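PDB 4X00: putative hydrolase from Burkholderia cenocepacia, which is probably a hydrolase of the alpha/beta hydrolase fold, perhaps an aryl esterase. Local coordinates for residues S51-L54 with R58-H61; Y121-G126 with A211-S216; Q163-G168 with A196-Q201. All blocks are in the same frame, centred on the assembly; numbering follows the deposited sequence.

How the contacts relate
The three contacts hold three different pairs of elements and do not touch, their centres lying 28 to 31 Å apart. Contacts 1 and 2 belong to the sheet-and-helix body of the alpha/beta hydrolase fold and are partly buried: contact 1 closes a local turn ahead of strand 63-67, while contact 2 crosses helix 113-125 over the short helix 211-216. Contact 3, the most buried, joins two helices of the probable cap, and along the chain it lies nested inside the loop closed by contact 2. Chemistry follows place: a side-chain amide on a helix-end carbonyl in contact 1, small residues and a water in contact 2, and an aromatic stack edged by a histidine-to-amide hydrogen bond in contact 3.

Contact 1: residues S51-L54 with R58-H61; sequences SKQL and RLQH. With EDO (1,2-ethanediol), chain F.
L59 and Q60 fold back against Q53 and L54 in a compact helix-to-strand connection of the alpha/beta hydrolase fold, where the one-turn helix 51-54 gives way to strand 63-67. At the start of that helix, in one modelled conformer of S51, S51 OG hydrogen-bonds O1 of an ethanediol at 2.7 Å; the diol, probably from the crystallisation liquor, is also held by L48 O. The return begins at R58, whose backbone N is held by the side chain of D56.

L59 comes next and points its side chain at the helix. CD1 does the touching: L59 CD1 lies 3.5 Å from Q53 O and 4.0 Å from Q53 CB, so one methyl rests against the carbonyl and CA of Q53. Leucine suits this buried place between the helix backbone and helix 266-280, where it touches N270 and S274. Q53 meets it with its CB and backbone, while its chain bends at chi2 (60°) and carries the amide away, where NE2 is hydrogen-bonded to N270 and to F262 O.

Q60 supplies the polar link, described here for one of its two modelled conformers. CG stands beside the backbone N (chi1 -68°) and the chain turns again at chi2, bringing the amide round to the helix end. An amide nitrogen with two hydrogens fits, because D56 O is a second acceptor for it. From Q60 NE2 the bond to L54 O measures 2.8 Å, and the nitrogen sits above the carbonyl plane, 49° out of it.

Contact 2: residues Y121-G126 with A211-S216; sequences YLAAYG and AAKGLS
A123 and G214 bring helix 113-125 and helix 211-216 almost backbone to backbone, their CA atoms only 3.9 Å apart. The local axes cross at 76° with a closest approach of 7.2 Å, a tight steep crossing made possible by small residues. In the alpha/beta hydrolase fold, helix 113-125 follows the probable nucleophile elbow, and helix 211-216 leads into strand 222-227.

The van der Waals contacts centre on G214. G214 CA lies 3.6 Å from A123 N, and the glycine presents only hydrogens to A123 N and L122 CB, where there is no room for more. L122 CB packs 3.5 Å from G214 O, with CD1 touching the same peptide, while the leucine also reaches Y135 of strand 132-136. Along the outer margin K213 runs its extended chain beside A123: K213 CD lies 4.0 Å from A123 CB, and K213 CE rests 3.4 Å from A123 O. CG set opposite the backbone N (chi1 -178°) starts the chain in this direction, so a long aliphatic stem covers the alanine while the chain continues along the exposed outer side of the crossing.

A water also joins the two helices, donating to G214 O at 2.8 Å and more weakly to L122 O at 3.4 Å.

Close approach thus depends on shape more than on charge: two small residues permit the crossing, lysine methylenes shield its edge, and water bridges two carbonyls that cannot bond to each other.

Contact 3: residues Q163-G168 with A196-Q201; sequences QTHLDG and ASWDMQ
The imidazole of H165 and the indole of W198 lie face to face, their planes only 5° apart, with 3.4 Å between the centroids of the imidazole and the six-membered ring. The overlap is nearly direct: W198 CE2 stands over the centre of the imidazole, and H165 CE1 sits 3.2 Å from W198 CD2. At the edge of the imidazole, in its plane, comes Q201 OE1; at the edge of the indole, also in plane, lies A196 O.

The two rings reach each other from opposite directions. H165 has CG set opposite its backbone N (chi1 -164°), which sends the ring straight out from helix 162-174, and W198 comes to meet it from the first turn of helix 198-204. A wide indole suits this place because it can cover the whole imidazole while remaining partly exposed, and it also packs on L162.

Q201 fixes the rotation of the histidine. H165 NE2 donates to Q201 OE1 over 2.7 Å, and the amide plane stands 85° to the ring. Q201 NE2 makes a weak hydrogen bond to M157 O, consistent with OE1 facing H165. On the other side of the ring ND1 is hydrogen-bonded to A159 O. With both nitrogens facing carbonyl oxygens, the buried imidazole may well carry protons on both and so a positive charge, which the indole face could help to stabilise.

S197 starts helix 198-204 as its N-cap: S197 OG accepts from M200 N at 3.1 Å, and weakly from D199 N, so the cap takes up N-H groups of the turn that carries W198 and Q201. These helices belong to the segment between strands 132-136 and 222-227, where alpha/beta hydrolases commonly carry their cap, so the stack probably joins two helices of such a cap.

Contact 1: residues S51-L54 with R58-H61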
loop_
_atom_site.group_PDB
_atom_site.type_symbol
_atom_site.label_atom_id
_atom_site.label_comp_id
_atom_site.label_asym_id
_atom_site.label_seq_id
_atom_site.Cartn_x
_atom_site.Cartn_y
_atom_site.Cartn_z
ATOM N N SER A 51 2.385 -1.399 -12.037
ATOM C CA SER A 51 2.395 -1.601 -13.486
ATOM C C SER A 51 2.301 -3.073 -13.918
ATOM O O SER A 51 1.654 -3.395 -14.916
ATOM C CB SER A 51 3.644 -0.988 -14.109
ATOM O OG SER A 51 4.785 -1.712 -13.723
ATOM N N LYS A 52 2.947 -3.978 -13.184
ATOM C CA LYS A 52 2.922 -5.379 -13.614
ATOM C C LYS A 52 1.587 -6.047 -13.337
ATOM O O LYS A 52 1.289 -7.118 -13.893
ATOM C CB LYS A 52 4.047 -6.168 -12.951
ATOM C CG LYS A 52 5.423 -5.642 -13.327
ATOM C CD LYS A 52 6.483 -6.586 -12.882
ATOM C CE LYS A 52 7.861 -5.989 -13.072
ATOM N NZ LYS A 52 8.862 -6.925 -12.527
ATOM N N GLN A 53 0.783 -5.447 -12.469
ATOM C CA GLN A 53 -0.598 -5.915 -12.260
ATOM C C GLN A 53 -1.488 -5.318 -13.355
ATOM O O GLN A 53 -2.260 -6.040 -14.007
ATOM C CB GLN A 53 -1.118 -5.532 -10.868
ATOM C CG GLN A 53 -0.481 -6.346 -9.735
ATOM C CD GLN A 53 1.029 -6.194 -9.636
ATOM O OE1 GLN A 53 1.519 -5.084 -9.371
ATOM N NE2 GLN A 53 1.785 -7.293 -9.819
ATOM N N LEU A 54 -1.389 -4.010 -13.576
ATOM C CA LEU A 54 -2.265 -3.370 -14.561
ATOM C C LEU A 54 -2.039 -3.840 -15.987
ATOM O O LEU A 54 -2.958 -3.800 -16.802
ATOM C CB LEU A 54 -2.086 -1.853 -14.525
ATOM C CG LEU A 54 -2.194 -1.240 -13.143
ATOM C CD1 LEU A 54 -1.844 0.237 -13.202
ATOM C CD2 LEU A 54 -3.616 -1.473 -12.602
ATOM N N ARG A 58 -4.413 -11.185 -17.815
ATOM C CA ARG A 58 -5.190 -12.096 -16.962
ATOM C C ARG A 58 -5.929 -11.378 -15.830
ATOM O O ARG A 58 -6.791 -11.964 -15.180
ATOM C CB ARG A 58 -4.291 -13.178 -16.372
ATOM N N LEU A 59 -5.610 -10.107 -15.598
ATOM C CA LEU A 59 -6.330 -9.320 -14.607
ATOM C C LEU A 59 -7.297 -8.319 -15.232
ATOM O O LEU A 59 -7.975 -7.602 -14.504
ATOM C CB LEU A 59 -5.352 -8.565 -13.717
ATOM C CG LEU A 59 -4.440 -9.427 -12.835
ATOM C CD1 LEU A 59 -3.549 -8.556 -11.995
ATOM C CD2 LEU A 59 -5.290 -10.331 -11.926
ATOM N N GLN A 60 -7.382 -8.278 -16.556
ATOM C CA GLN A 60 -8.086 -7.240 -17.326
ATOM C C GLN A 60 -9.603 -7.308 -17.243
ATOM O O GLN A 60 -10.300 -6.393 -17.698
ATOM C CB GLN A 60 -7.692 -7.312 -18.809
ATOM C CG GLN A 60 -6.259 -6.935 -19.089
ATOM C CD GLN A 60 -5.854 -5.643 -18.406
ATOM O OE1 GLN A 60 -6.430 -4.577 -18.660
ATOM N NE2 GLN A 60 -4.872 -5.733 -17.517
ATOM N N HIS A 61 -10.134 -8.428 -16.748
ATOM C CA HIS A 61 -11.588 -8.532 -16.605
ATOM C C HIS A 61 -12.028 -7.968 -15.269
ATOM O O HIS A 61 -13.232 -7.892 -15.000
ATOM C CB HIS A 61 -12.059 -9.973 -16.740
ATOM C CG HIS A 61 -11.428 -10.874 -15.738
ATOM N ND1 HIS A 61 -10.056 -10.996 -15.600
ATOM C CD2 HIS A 61 -11.975 -11.654 -14.779
ATOM C CE1 HIS A 61 -9.792 -11.825 -14.610
ATOM N NE2 HIS A 61 -10.938 -12.248 -14.103
HETATM C C1 EDO F . 7.283 -0.406 -11.917
HETATM O O1 EDO F . 7.374 -1.403 -12.942
HETATM C C2 EDO F . 7.446 0.967 -12.555
HETATM O O2 EDO F . 6.256 1.311 -13.281
#

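Contact 2: residues Y121-G126 with A211-S216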
loop_
_atom_site.group_PDB
_atom_site.type_symbol
_atom_site.label_atom_id
_atom_site.label_comp_id
_atom_site.label_asym_id
_atom_site.label_seq_id
_atom_site.Cartn_x
_atom_site.Cartn_y
_atom_site.Cartn_z
ATOM N N TYR A 121 -8.816 2.246 7.674
ATOM C CA TYR A 121 -10.112 2.199 7.023
ATOM C C TYR A 121 -11.042 1.196 7.713
ATOM O O TYR A 121 -12.202 1.522 8.021
ATOM C CB TYR A 121 -9.940 1.855 5.528
ATOM C CG TYR A 121 -11.252 1.622 4.835
ATOM C CD1 TYR A 121 -11.997 2.696 4.345
ATOM C CD2 TYR A 121 -11.787 0.343 4.730
ATOM C CE1 TYR A 121 -13.226 2.489 3.723
ATOM C CE2 TYR A 121 -12.999 0.131 4.105
ATOM C CZ TYR A 121 -13.735 1.201 3.625
ATOM O OH TYR A 121 -14.955 0.957 3.010
ATOM N N LEU A 122 -10.532 -0.007 7.979
ATOM C CA LEU A 122 -11.323 -1.008 8.701
ATOM C C LEU A 122 -11.739 -0.491 10.070
ATOM O O LEU A 122 -12.875 -0.708 10.501
ATOM C CB LEU A 122 -10.520 -2.291 8.853
ATOM C CG LEU A 122 -10.348 -3.064 7.548
ATOM C CD1 LEU A 122 -9.366 -4.206 7.782
ATOM C CD2 LEU A 122 -11.688 -3.614 7.000
ATOM N N ALA A 123 -10.847 0.212 10.761
ATOM C CA ALA A 123 -11.189 0.688 12.110
ATOM C C ALA A 123 -12.320 1.707 12.067
ATOM O O ALA A 123 -13.235 1.691 12.905
ATOM C CB ALA A 123 -9.953 1.281 12.782
ATOM N N ALA A 124 -12.266 2.597 11.081
ATOM C CA ALA A 124 -13.228 3.699 11.029
ATOM C C ALA A 124 -14.551 3.321 10.357
ATOM O O ALA A 124 -15.619 3.820 10.749
ATOM C CB ALA A 124 -12.602 4.896 10.303
ATOM N N TYR A 125 -14.484 2.444 9.353
ATOM C CA TYR A 125 -15.633 2.200 8.483
ATOM C C TYR A 125 -16.134 0.765 8.550
ATOM O O TYR A 125 -17.224 0.483 8.072
ATOM C CB TYR A 125 -15.278 2.540 7.027
ATOM C CG TYR A 125 -15.038 4.016 6.799
ATOM C CD1 TYR A 125 -16.088 4.861 6.497
ATOM C CD2 TYR A 125 -13.763 4.557 6.874
ATOM C CE1 TYR A 125 -15.874 6.221 6.288
ATOM C CE2 TYR A 125 -13.546 5.909 6.667
ATOM C CZ TYR A 125 -14.606 6.733 6.373
ATOM O OH TYR A 125 -14.396 8.097 6.169
ATOM N N GLY A 126 -15.326 -0.139 9.109
ATOM C CA GLY A 126 -15.630 -1.557 9.064
ATOM C C GLY A 126 -15.503 -2.105 7.661
ATOM O O GLY A 126 -15.025 -1.423 6.763
ATOM N N ALA A 211 -4.472 -0.936 14.015
ATOM C CA ALA A 211 -4.433 -2.310 13.530
ATOM C C ALA A 211 -5.269 -3.240 14.407
ATOM O O ALA A 211 -5.980 -4.098 13.899
ATOM C CB ALA A 211 -3.008 -2.789 13.459
ATOM N N ALA A 212 -5.172 -3.107 15.724
ATOM C CA ALA A 212 -5.885 -4.018 16.601
ATOM C C ALA A 212 -7.379 -3.918 16.366
ATOM O O ALA A 212 -8.068 -4.934 16.179
ATOM C CB ALA A 212 -5.550 -3.723 18.032
ATOM N N LYS A 213 -7.886 -2.692 16.327
ATOM C CA LYS A 213 -9.312 -2.502 16.094
ATOM C C LYS A 213 -9.724 -2.932 14.673
ATOM O O LYS A 213 -10.688 -3.668 14.503
ATOM C CB LYS A 213 -9.689 -1.042 16.348
ATOM C CG LYS A 213 -11.163 -0.728 16.176
ATOM C CD LYS A 213 -11.467 0.741 16.433
ATOM C CE LYS A 213 -12.954 1.020 16.217
ATOM N NZ LYS A 213 -13.251 2.470 16.267
ATOM N N GLY A 214 -9.008 -2.486 13.646
ATOM C CA GLY A 214 -9.459 -2.770 12.294
ATOM C C GLY A 214 -9.351 -4.243 11.928
ATOM O O GLY A 214 -10.254 -4.804 11.312
ATOM N N LEU A 215 -8.215 -4.858 12.259
ATOM C CA LEU A 215 -8.026 -6.260 11.906
ATOM C C LEU A 215 -8.922 -7.168 12.712
ATOM O O LEU A 215 -9.498 -8.122 12.168
ATOM C CB LEU A 215 -6.563 -6.682 12.112
ATOM C CG LEU A 215 -5.582 -6.093 11.112
ATOM C CD1 LEU A 215 -4.150 -6.435 11.520
ATOM C CD2 LEU A 215 -5.879 -6.599 9.702
ATOM N N SER A 216 -9.045 -6.916 14.010
ATOM C CA SER A 216 -9.702 -7.913 14.841
ATOM C C SER A 216 -11.181 -7.970 14.523
ATOM O O SER A 216 -11.785 -9.027 14.664
ATOM C CB SER A 216 -9.483 -7.636 16.321
ATOM O OG SER A 216 -10.253 -6.535 16.729
HETATM O O HOH W 1 -12.970 -4.093 10.957
#

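Contact 3: residues Q163-G168 with A196-Q201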
loop_
_atom_site.group_PDB
_atom_site.type_symbol
_atom_site.label_atom_id
_atom_site.label_comp_id
_atom_site.label_asym_id
_atom_site.label_seq_id
_atom_site.Cartn_x
_atom_site.Cartn_y
_atom_site.Cartn_z
ATOM N N GLN A 163 21.387 16.589 -0.385
ATOM C CA GLN A 163 22.023 15.356 -0.818
ATOM C C GLN A 163 21.721 14.208 0.132
ATOM O O GLN A 163 21.435 13.086 -0.316
ATOM C CB GLN A 163 23.533 15.512 -0.954
ATOM C CG GLN A 163 24.148 14.185 -1.414
ATOM C CD GLN A 163 25.584 14.289 -1.784
ATOM O OE1 GLN A 163 26.144 15.387 -1.899
ATOM N NE2 GLN A 163 26.215 13.129 -1.984
ATOM N N THR A 164 21.769 14.462 1.429
ATOM C CA THR A 164 21.529 13.399 2.407
ATOM C C THR A 164 20.123 12.845 2.232
ATOM O O THR A 164 19.909 11.627 2.276
ATOM C CB THR A 164 21.686 13.921 3.832
ATOM O OG1 THR A 164 23.004 14.446 4.007
ATOM C CG2 THR A 164 21.454 12.850 4.869
ATOM N N HIS A 165 19.156 13.745 2.042
ATOM C CA HIS A 165 17.763 13.340 1.859
ATOM C C HIS A 165 17.597 12.457 0.622
ATOM O O HIS A 165 16.936 11.407 0.662
ATOM C CB HIS A 165 16.902 14.593 1.739
ATOM C CG HIS A 165 15.436 14.339 1.920
ATOM N ND1 HIS A 165 14.733 14.814 3.013
ATOM C CD2 HIS A 165 14.531 13.710 1.130
ATOM C CE1 HIS A 165 13.457 14.467 2.893
ATOM N NE2 HIS A 165 13.312 13.799 1.757
ATOM N N LEU A 166 18.159 12.897 -0.495
ATOM C CA LEU A 166 18.049 12.108 -1.725
ATOM C C LEU A 166 18.811 10.775 -1.602
ATOM O O LEU A 166 18.295 9.720 -2.012
ATOM C CB LEU A 166 18.542 12.914 -2.925
ATOM C CG LEU A 166 17.727 14.193 -3.171
ATOM C CD1 LEU A 166 18.316 14.904 -4.402
ATOM C CD2 LEU A 166 16.224 13.903 -3.410
ATOM N N ASP A 167 20.005 10.782 -1.020
ATOM C CA ASP A 167 20.745 9.544 -0.810
ATOM C C ASP A 167 19.928 8.596 0.079
ATOM O O ASP A 167 19.908 7.376 -0.149
ATOM C CB ASP A 167 22.104 9.825 -0.157
ATOM C CG ASP A 167 23.120 10.422 -1.114
ATOM O OD1 ASP A 167 22.920 10.431 -2.350
ATOM O OD2 ASP A 167 24.175 10.875 -0.601
ATOM N N GLY A 168 19.279 9.133 1.110
ATOM C CA GLY A 168 18.451 8.317 1.993
ATOM C C GLY A 168 17.276 7.678 1.248
ATOM O O GLY A 168 16.962 6.499 1.440
ATOM N N ALA A 196 7.735 12.660 -3.553
ATOM C CA ALA A 196 7.018 12.631 -2.264
ATOM C C ALA A 196 7.332 13.862 -1.401
ATOM O O ALA A 196 8.460 14.350 -1.322
ATOM C CB ALA A 196 7.349 11.345 -1.494
ATOM N N SER A 197 6.299 14.333 -0.722
ATOM C CA SER A 197 6.394 15.498 0.149
ATOM C C SER A 197 7.312 15.262 1.337
ATOM O O SER A 197 7.160 14.275 2.055
ATOM C CB SER A 197 4.986 15.863 0.657
ATOM O OG SER A 197 5.081 16.711 1.803
ATOM N N TRP A 198 8.231 16.199 1.584
ATOM C CA TRP A 198 9.103 16.104 2.746
ATOM C C TRP A 198 8.303 16.317 4.040
ATOM O O TRP A 198 8.675 15.807 5.107
ATOM C CB TRP A 198 10.231 17.132 2.653
ATOM C CG TRP A 198 11.239 16.828 1.600
ATOM C CD1 TRP A 198 11.069 16.082 0.454
ATOM C CD2 TRP A 198 12.593 17.274 1.592
ATOM N NE1 TRP A 198 12.248 16.032 -0.247
ATOM C CE2 TRP A 198 13.194 16.785 0.414
ATOM C CE3 TRP A 198 13.343 18.077 2.456
ATOM C CZ2 TRP A 198 14.541 17.010 0.125
ATOM C CZ3 TRP A 198 14.673 18.296 2.169
ATOM C CH2 TRP A 198 15.260 17.772 1.017
ATOM N N ASP A 199 7.189 17.053 3.954
ATOM C CA ASP A 199 6.330 17.229 5.135
ATOM C C ASP A 199 5.679 15.901 5.488
ATOM O O ASP A 199 5.614 15.511 6.644
ATOM C CB ASP A 199 5.255 18.287 4.867
ATOM C CG ASP A 199 5.848 19.642 4.508
ATOM O OD1 ASP A 199 6.663 20.120 5.313
ATOM O OD2 ASP A 199 5.529 20.199 3.425
ATOM N N MET A 200 5.191 15.210 4.465
ATOM C CA MET A 200 4.610 13.891 4.635
ATOM C C MET A 200 5.655 12.951 5.232
ATOM O O MET A 200 5.369 12.243 6.211
ATOM C CB MET A 200 4.099 13.376 3.294
ATOM C CG MET A 200 3.514 11.973 3.388
ATOM S SD MET A 200 4.749 10.637 3.292
ATOM C CE MET A 200 5.471 10.986 1.663
ATOM N N GLN A 201 6.880 12.965 4.681
ATOM C CA GLN A 201 7.866 11.989 5.136
ATOM C C GLN A 201 8.206 12.121 6.618
ATOM O O GLN A 201 8.385 11.129 7.326
ATOM C CB GLN A 201 9.167 12.108 4.349
ATOM C CG GLN A 201 9.092 11.673 2.909
ATOM C CD GLN A 201 10.443 11.881 2.283
ATOM O OE1 GLN A 201 10.710 12.919 1.710
ATOM N NE2 GLN A 201 11.353 10.926 2.495
#